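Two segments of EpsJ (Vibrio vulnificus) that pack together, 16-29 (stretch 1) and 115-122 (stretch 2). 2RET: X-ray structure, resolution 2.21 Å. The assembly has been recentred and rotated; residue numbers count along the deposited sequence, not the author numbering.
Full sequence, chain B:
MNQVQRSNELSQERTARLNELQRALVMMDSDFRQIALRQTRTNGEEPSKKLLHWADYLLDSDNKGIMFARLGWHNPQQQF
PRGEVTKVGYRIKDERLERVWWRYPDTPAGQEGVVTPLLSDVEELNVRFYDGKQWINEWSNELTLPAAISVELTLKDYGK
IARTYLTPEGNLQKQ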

ATOM      1  N   ALA B  16       8.182  40.185   5.960  1.00 10.95           N
ATOM      2  CA  ALA B  16       9.258  39.232   6.298  1.00 11.06           C
ATOM      3  C   ALA B  16       8.925  38.322   7.480  1.00 11.29           C
ATOM      4  O   ALA B  16       9.309  37.147   7.503  1.00 11.29           O
ATOM      5  N   ARG B  17       8.212  38.865   8.458  1.00 11.25           N
ATOM      6  CA  ARG B  17       7.724  38.088   9.588  1.00 11.52           C
ATOM      7  C   ARG B  17       6.651  37.047   9.186  1.00 12.33           C
ATOM      8  O   ARG B  17       6.695  35.886   9.627  1.00 12.46           O
ATOM      9  N   LEU B  18       5.679  37.461   8.379  1.00 12.59           N
ATOM     10  CA  LEU B  18       4.655  36.534   7.900  1.00 13.22           C
ATOM     11  C   LEU B  18       5.233  35.461   7.003  1.00 12.25           C
ATOM     12  O   LEU B  18       4.743  34.352   7.004  1.00 12.09           O
ATOM     13  N   ASN B  19       6.226  35.824   6.201  1.00 12.49           N
ATOM     14  CA  ASN B  19       6.994  34.882   5.388  1.00 12.55           C
ATOM     15  C   ASN B  19       7.767  33.857   6.238  1.00 12.97           C
ATOM     16  O   ASN B  19       7.811  32.673   5.927  1.00 13.34           O
ATOM     17  N   GLU B  20       8.370  34.326   7.322  1.00 13.23           N
ATOM     18  CA  GLU B  20       9.026  33.472   8.287  1.00 13.06           C
ATOM     19  C   GLU B  20       8.074  32.450   8.876  1.00 13.04           C
ATOM     20  O   GLU B  20       8.412  31.260   8.986  1.00 12.33           O
ATOM     21  N   LEU B  21       6.895  32.925   9.263  1.00 13.51           N
ATOM     22  CA  LEU B  21       5.860  32.090   9.851  1.00 13.74           C
ATOM     23  C   LEU B  21       5.313  31.068   8.886  1.00 13.67           C
ATOM     24  O   LEU B  21       5.112  29.942   9.232  1.00 12.86           O
ATOM     25  N   GLN B  22       5.049  31.480   7.663  1.00 14.45           N
ATOM     26  CA  GLN B  22       4.654  30.542   6.601  1.00 15.15           C
ATOM     27  C   GLN B  22       5.678  29.410   6.465  1.00 14.82           C
ATOM     28  O   GLN B  22       5.311  28.260   6.382  1.00 14.12           O
ATOM     29  N   ARG B  23       6.966  29.758   6.428  1.00 15.00           N
ATOM     30  CA  ARG B  23       8.037  28.772   6.385  1.00 15.30           C
ATOM     31  C   ARG B  23       8.032  27.800   7.544  1.00 14.64           C
ATOM     32  O   ARG B  23       8.189  26.605   7.340  1.00 14.15           O
ATOM     33  N   ALA B  24       7.888  28.330   8.752  1.00 15.18           N
ATOM     34  CA  ALA B  24       7.766  27.524   9.969  1.00 15.04           C
ATOM     35  C   ALA B  24       6.607  26.535   9.886  1.00 14.90           C
ATOM     36  O   ALA B  24       6.763  25.390  10.239  1.00 14.16           O
ATOM     37  N   LEU B  25       5.457  26.979   9.383  1.00 15.40           N
ATOM     38  CA  LEU B  25       4.250  26.155   9.360  1.00 15.09           C
ATOM     39  C   LEU B  25       4.380  25.030   8.357  1.00 15.20           C
ATOM     40  O   LEU B  25       3.852  23.934   8.573  1.00 14.75           O
ATOM     41  N   VAL B  26       5.037  25.317   7.234  1.00 14.49           N
ATOM     42  CA  VAL B  26       5.298  24.296   6.224  1.00 14.76           C
ATOM     43  C   VAL B  26       6.153  23.183   6.801  1.00 15.35           C
ATOM     44  O   VAL B  26       5.838  22.023   6.647  1.00 15.68           O
HETATM   45  N   MSE B  27       7.236  23.553   7.463  1.00 16.75           N
HETATM   46  CA  MSE B  27       8.123  22.603   8.153  1.00 17.69           C
HETATM   47  C   MSE B  27       7.421  21.747   9.207  1.00 16.34           C
HETATM   48  O   MSE B  27       7.602  20.537   9.266  1.00 15.65           O
HETATM   49  N   MSE B  28       6.616  22.380  10.026  1.00 16.53           N
HETATM   50  CA  MSE B  28       5.829  21.687  11.056  1.00 18.18           C
HETATM   51  C   MSE B  28       4.757  20.792  10.496  1.00 17.54           C
HETATM   52  O   MSE B  28       4.475  19.743  11.062  1.00 18.38           O
ATOM     53  N   ASP B  29       4.163  21.204   9.385  1.00 17.24           N
ATOM     54  CA  ASP B  29       3.200  20.372   8.666  1.00 17.20           C
ATOM     55  C   ASP B  29       3.907  19.131   8.184  1.00 16.70           C
ATOM     56  O   ASP B  29       3.373  18.019   8.297  1.00 16.98           O
ATOM     57  N   VAL B 115      20.269  21.412  13.654  1.00 12.49           N
ATOM     58  CA  VAL B 115      19.405  22.452  14.207  1.00 12.90           C
ATOM     59  C   VAL B 115      19.010  23.483  13.166  1.00 14.12           C
ATOM     60  O   VAL B 115      19.844  24.051  12.494  1.00 12.75           O
ATOM     61  N   THR B 116      17.703  23.702  13.046  1.00 16.34           N
ATOM     62  CA  THR B 116      17.171  24.756  12.233  1.00 18.46           C
ATOM     63  C   THR B 116      16.466  25.796  13.100  1.00 19.70           C
ATOM     64  O   THR B 116      15.426  25.489  13.700  1.00 19.78           O
ATOM     65  N   PRO B 117      17.006  27.040  13.136  1.00 20.41           N
ATOM     66  CA  PRO B 117      16.228  28.183  13.669  1.00 20.73           C
ATOM     67  C   PRO B 117      15.001  28.458  12.820  1.00 20.48           C
ATOM     68  O   PRO B 117      15.113  29.045  11.747  1.00 22.15           O
ATOM     69  N   LEU B 118      13.832  28.063  13.305  1.00 19.90           N
ATOM     70  CA  LEU B 118      12.628  28.119  12.503  1.00 19.73           C
ATOM     71  C   LEU B 118      11.812  29.423  12.677  1.00 18.93           C
ATOM     72  O   LEU B 118      11.212  29.956  11.712  1.00 18.46           O
ATOM     73  N   LEU B 119      11.765  29.926  13.902  1.00 17.86           N
ATOM     74  CA  LEU B 119      10.886  31.047  14.204  1.00 17.41           C
ATOM     75  C   LEU B 119      11.330  31.801  15.458  1.00 16.23           C
ATOM     76  O   LEU B 119      11.358  31.262  16.547  1.00 14.76           O
ATOM     77  N   SER B 120      11.650  33.074  15.260  1.00 15.25           N
ATOM     78  CA  SER B 120      12.073  33.959  16.321  1.00 15.45           C
ATOM     79  C   SER B 120      10.861  34.490  17.076  1.00 14.37           C
ATOM     80  O   SER B 120       9.732  34.353  16.646  1.00 14.23           O
ATOM     81  N   ASP B 121      11.107  35.040  18.238  1.00 14.60           N
ATOM     82  CA  ASP B 121      10.049  35.577  19.092  1.00 15.57           C
ATOM     83  C   ASP B 121       8.894  34.602  19.352  1.00 15.24           C
ATOM     84  O   ASP B 121       7.710  34.942  19.177  1.00 15.15           O
ATOM     85  N   VAL B 122       9.264  33.398  19.791  1.00 15.28           N
ATOM     86  CA  VAL B 122       8.308  32.380  20.230  1.00 15.20           C
ATOM     87  C   VAL B 122       8.561  32.207  21.710  1.00 16.15           C
ATOM     88  O   VAL B 122       9.639  31.851  22.099  1.00 16.99           O
TER

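The helix of residues 16-29 packs obliquely against the strand beginning before Val115 through a small apolar centre of leucine, alanine and selenomethionine side chains, which gives way toward the N terminus of the helix to a polar cluster of Arg17, Glu20 and Ser120. The two axes approach to 7.5 Å with 117° between their N-to-C directions, and the contact buries 497 Å² in all.

The backbones come nearest at Ala24 and Leu118, whose CA atoms lie 5.5 Å apart. Ala24 points toward the strand, and its short side chain leaves the helix surface open to the leucines: Ala24 CB lies 3.8 Å from Leu118 CG and 4.0 Å from Leu119 CD1. Both leucines leave the backbone sideways, yet their t, p rotamers carry the side-chain ends to the helix. Leu118 also meets the next turn, with CD1 3.9 Å from CB of Met27 and CD2 at a looser 4.4 Å from CG of Met28. Leu119 reaches Leu21, whose CA-to-CB bond points away; the t, p rotamer of Leu21 nevertheless brings its CD1 to 3.9 Å from Leu119 CD2. Met27, a selenomethionine with chi angles t, p, p, points toward the strand and extends the apolar patch to Thr116, its CE lying 4.3 Å from Thr116 CG2.

Near the other end of the contact, Glu20 points toward the second stretch in an extended t, t conformation. Glu20 OE2 accepts a nearly straight hydrogen bond from Ser120 N (3.0 Å, 170°) and lies 3.1 Å from Ser120 OG, which the p rotamer of the serine places within reach. Glu20 OE1, the other carboxylate oxygen, forms a salt bridge with Arg17 NH1 at 2.9 Å, one helical turn earlier. Arg17 starts sideways, but its t, p, t side chain brings the guanidinium to Ser120, where NH1 and NH2 both donate to Ser120 O, at 3.0 and 3.2 Å. This carbonyl lies at the guanidinium edge, near its plane, as suits a shared acceptor. The main-chain N and O of Ser120 are thus both bound by helix side chains. Arg17 NH1 also lies 3.7 Å from Leu119 CD1, so the charged group adjoins the apolar centre.

A single water links the backbones of the two stretches, donating to Glu20 O at 2.8 Å and to Leu118 O at a short 2.4 Å. Because Glu20 O also accepts the helical hydrogen bond from Ala24 N (3.0 Å), the water joins the strand to the helix without breaking the helical pattern.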

ATOM      1  CB  ALA B  16      10.583  39.962   6.555  1.00 10.76           C
ATOM      2  CB  ARG B  17       7.198  39.041  10.671  1.00 11.08           C
ATOM      3  CG  ARG B  17       6.458  38.387  11.800  1.00 10.30           C
ATOM      4  CD  ARG B  17       7.332  37.364  12.482  1.00 10.11           C
ATOM      5  NE  ARG B  17       6.887  37.042  13.829  1.00  8.30           N
ATOM      6  CZ  ARG B  17       7.492  36.154  14.602  1.00  8.04           C
ATOM      7  NH1 ARG B  17       8.536  35.500  14.152  1.00  9.16           N
ATOM      8  NH2 ARG B  17       7.063  35.926  15.830  1.00  9.56           N
ATOM      9  CB  LEU B  18       3.540  37.247   7.116  1.00 13.97           C
ATOM     10  CG  LEU B  18       2.348  37.831   7.869  1.00 15.54           C
ATOM     11  CD1 LEU B  18       1.351  38.361   6.830  1.00 15.77           C
ATOM     12  CD2 LEU B  18       1.685  36.843   8.826  1.00 14.37           C
ATOM     13  CB  ASN B  19       7.998  35.631   4.509  1.00 12.94           C
ATOM     14  CG  ASN B  19       7.352  36.326   3.279  1.00 14.81           C
ATOM     15  OD1 ASN B  19       6.197  36.075   2.909  1.00 18.44           O
ATOM     16  ND2 ASN B  19       8.119  37.203   2.653  1.00 14.86           N
ATOM     17  CB  GLU B  20       9.644  34.315   9.393  1.00 12.80           C
ATOM     18  CG  GLU B  20      10.535  33.535  10.372  1.00 14.26           C
ATOM     19  CD  GLU B  20      10.852  34.336  11.619  1.00 15.58           C
ATOM     20  OE1 GLU B  20      10.196  35.367  11.814  1.00 17.90           O
ATOM     21  OE2 GLU B  20      11.742  33.948  12.402  1.00 16.53           O
ATOM     22  CB  LEU B  21       4.717  32.972  10.334  1.00 14.32           C
ATOM     23  CG  LEU B  21       3.563  32.309  11.076  1.00 15.41           C
ATOM     24  CD1 LEU B  21       4.078  31.265  12.118  1.00 15.51           C
ATOM     25  CD2 LEU B  21       2.668  33.392  11.732  1.00 17.36           C
ATOM     26  CB  GLN B  22       4.524  31.307   5.275  1.00 15.86           C
ATOM     27  CG  GLN B  22       3.370  30.941   4.365  1.00 19.56           C
ATOM     28  CD  GLN B  22       3.227  31.946   3.181  1.00 25.84           C
ATOM     29  OE1 GLN B  22       3.299  33.181   3.365  1.00 27.60           O
ATOM     30  NE2 GLN B  22       3.014  31.413   1.968  1.00 28.77           N
ATOM     31  CB  ARG B  23       9.415  29.431   6.276  1.00 15.32           C
ATOM     32  CG  ARG B  23       9.771  29.802   4.878  1.00 18.94           C
ATOM     33  CD  ARG B  23      11.240  30.081   4.731  1.00 21.73           C
ATOM     34  NE  ARG B  23      11.649  31.124   5.638  1.00 24.77           N
ATOM     35  CZ  ARG B  23      11.550  32.428   5.389  1.00 28.17           C
ATOM     36  NH1 ARG B  23      11.060  32.895   4.235  1.00 30.03           N
ATOM     37  NH2 ARG B  23      11.942  33.276   6.317  1.00 28.95           N
ATOM     38  CB  ALA B  24       7.627  28.426  11.205  1.00 14.38           C
ATOM     39  CB  LEU B  25       3.009  26.997   9.018  1.00 15.28           C
ATOM     40  CG  LEU B  25       2.454  27.966  10.084  1.00 16.70           C
ATOM     41  CD1 LEU B  25       1.298  28.747   9.528  1.00 16.85           C
ATOM     42  CD2 LEU B  25       2.030  27.232  11.329  1.00 14.85           C
ATOM     43  CB  VAL B  26       5.935  24.900   4.913  1.00 14.85           C
ATOM     44  CG1 VAL B  26       6.521  23.806   3.976  1.00 12.43           C
ATOM     45  CG2 VAL B  26       4.916  25.726   4.190  1.00 12.74           C
HETATM   46  CB  MSE B  27       9.283  23.361   8.777  1.00 18.40           C
HETATM   47  CG  MSE B  27      10.340  22.446   9.387  1.00 25.93           C
HETATM   48 SE   MSE B  27      11.430  21.509   8.035  1.00 45.32          SE
HETATM   49  CE  MSE B  27      12.802  22.958   7.968  1.00 38.38           C
HETATM   50  CB  MSE B  28       5.161  22.687  11.971  1.00 18.33           C
HETATM   51  CG  MSE B  28       6.149  23.563  12.680  1.00 22.72           C
HETATM   52 SE   MSE B  28       5.257  24.879  13.818  1.00 34.55          SE
HETATM   53  CE  MSE B  28       4.006  23.739  14.799  1.00 26.25           C
ATOM     54  CB  ASP B  29       2.585  21.099   7.452  1.00 17.07           C
ATOM     55  CG  ASP B  29       1.176  21.642   7.710  1.00 18.37           C
ATOM     56  OD1 ASP B  29       0.475  21.152   8.585  1.00 19.80           O
ATOM     57  OD2 ASP B  29       0.707  22.525   6.960  1.00 18.69           O
ATOM     58  CB  VAL B 115      20.079  23.201  15.389  1.00 13.13           C
ATOM     59  CG1 VAL B 115      19.072  24.184  16.061  1.00 10.57           C
ATOM     60  CG2 VAL B 115      20.650  22.208  16.357  1.00 11.47           C
ATOM     61  CB  THR B 116      16.183  24.190  11.230  1.00 19.32           C
ATOM     62  OG1 THR B 116      16.866  23.228  10.436  1.00 20.40           O
ATOM     63  CG2 THR B 116      15.611  25.298  10.307  1.00 20.97           C
ATOM     64  CB  PRO B 117      17.189  29.373  13.597  1.00 20.74           C
ATOM     65  CG  PRO B 117      18.443  28.878  12.986  1.00 20.95           C
ATOM     66  CD  PRO B 117      18.339  27.435  12.641  1.00 20.58           C
ATOM     67  CB  LEU B 118      11.777  26.902  12.863  1.00 20.13           C
ATOM     68  CG  LEU B 118      10.792  26.405  11.826  1.00 21.08           C
ATOM     69  CD1 LEU B 118      11.447  26.214  10.404  1.00 21.07           C
ATOM     70  CD2 LEU B 118      10.226  25.109  12.330  1.00 22.97           C
ATOM     71  CB  LEU B 119       9.445  30.515  14.344  1.00 17.68           C
ATOM     72  CG  LEU B 119       8.231  31.416  14.284  1.00 17.70           C
ATOM     73  CD1 LEU B 119       8.083  32.057  12.936  1.00 15.70           C
ATOM     74  CD2 LEU B 119       7.013  30.532  14.630  1.00 16.68           C
ATOM     75  CB  SER B 120      12.874  35.119  15.735  1.00 15.40           C
ATOM     76  OG  SER B 120      12.034  35.809  14.829  1.00 17.17           O
ATOM     77  CB  ASP B 121       9.539  36.907  18.534  1.00 15.86           C
ATOM     78  CG  ASP B 121      10.533  38.052  18.733  1.00 17.84           C
ATOM     79  OD1 ASP B 121      11.534  37.921  19.486  1.00 18.09           O
ATOM     80  OD2 ASP B 121      10.288  39.106  18.129  1.00 21.67           O
ATOM     81  CB  VAL B 122       8.476  31.052  19.456  1.00 14.78           C
ATOM     82  CG1 VAL B 122       7.632  29.937  20.078  1.00 13.18           C
ATOM     83  CG2 VAL B 122       8.061  31.253  17.999  1.00 14.41           C
TER
HETATM   84  O   HOH W   1      11.001  30.124   9.284  1.00 40.35           O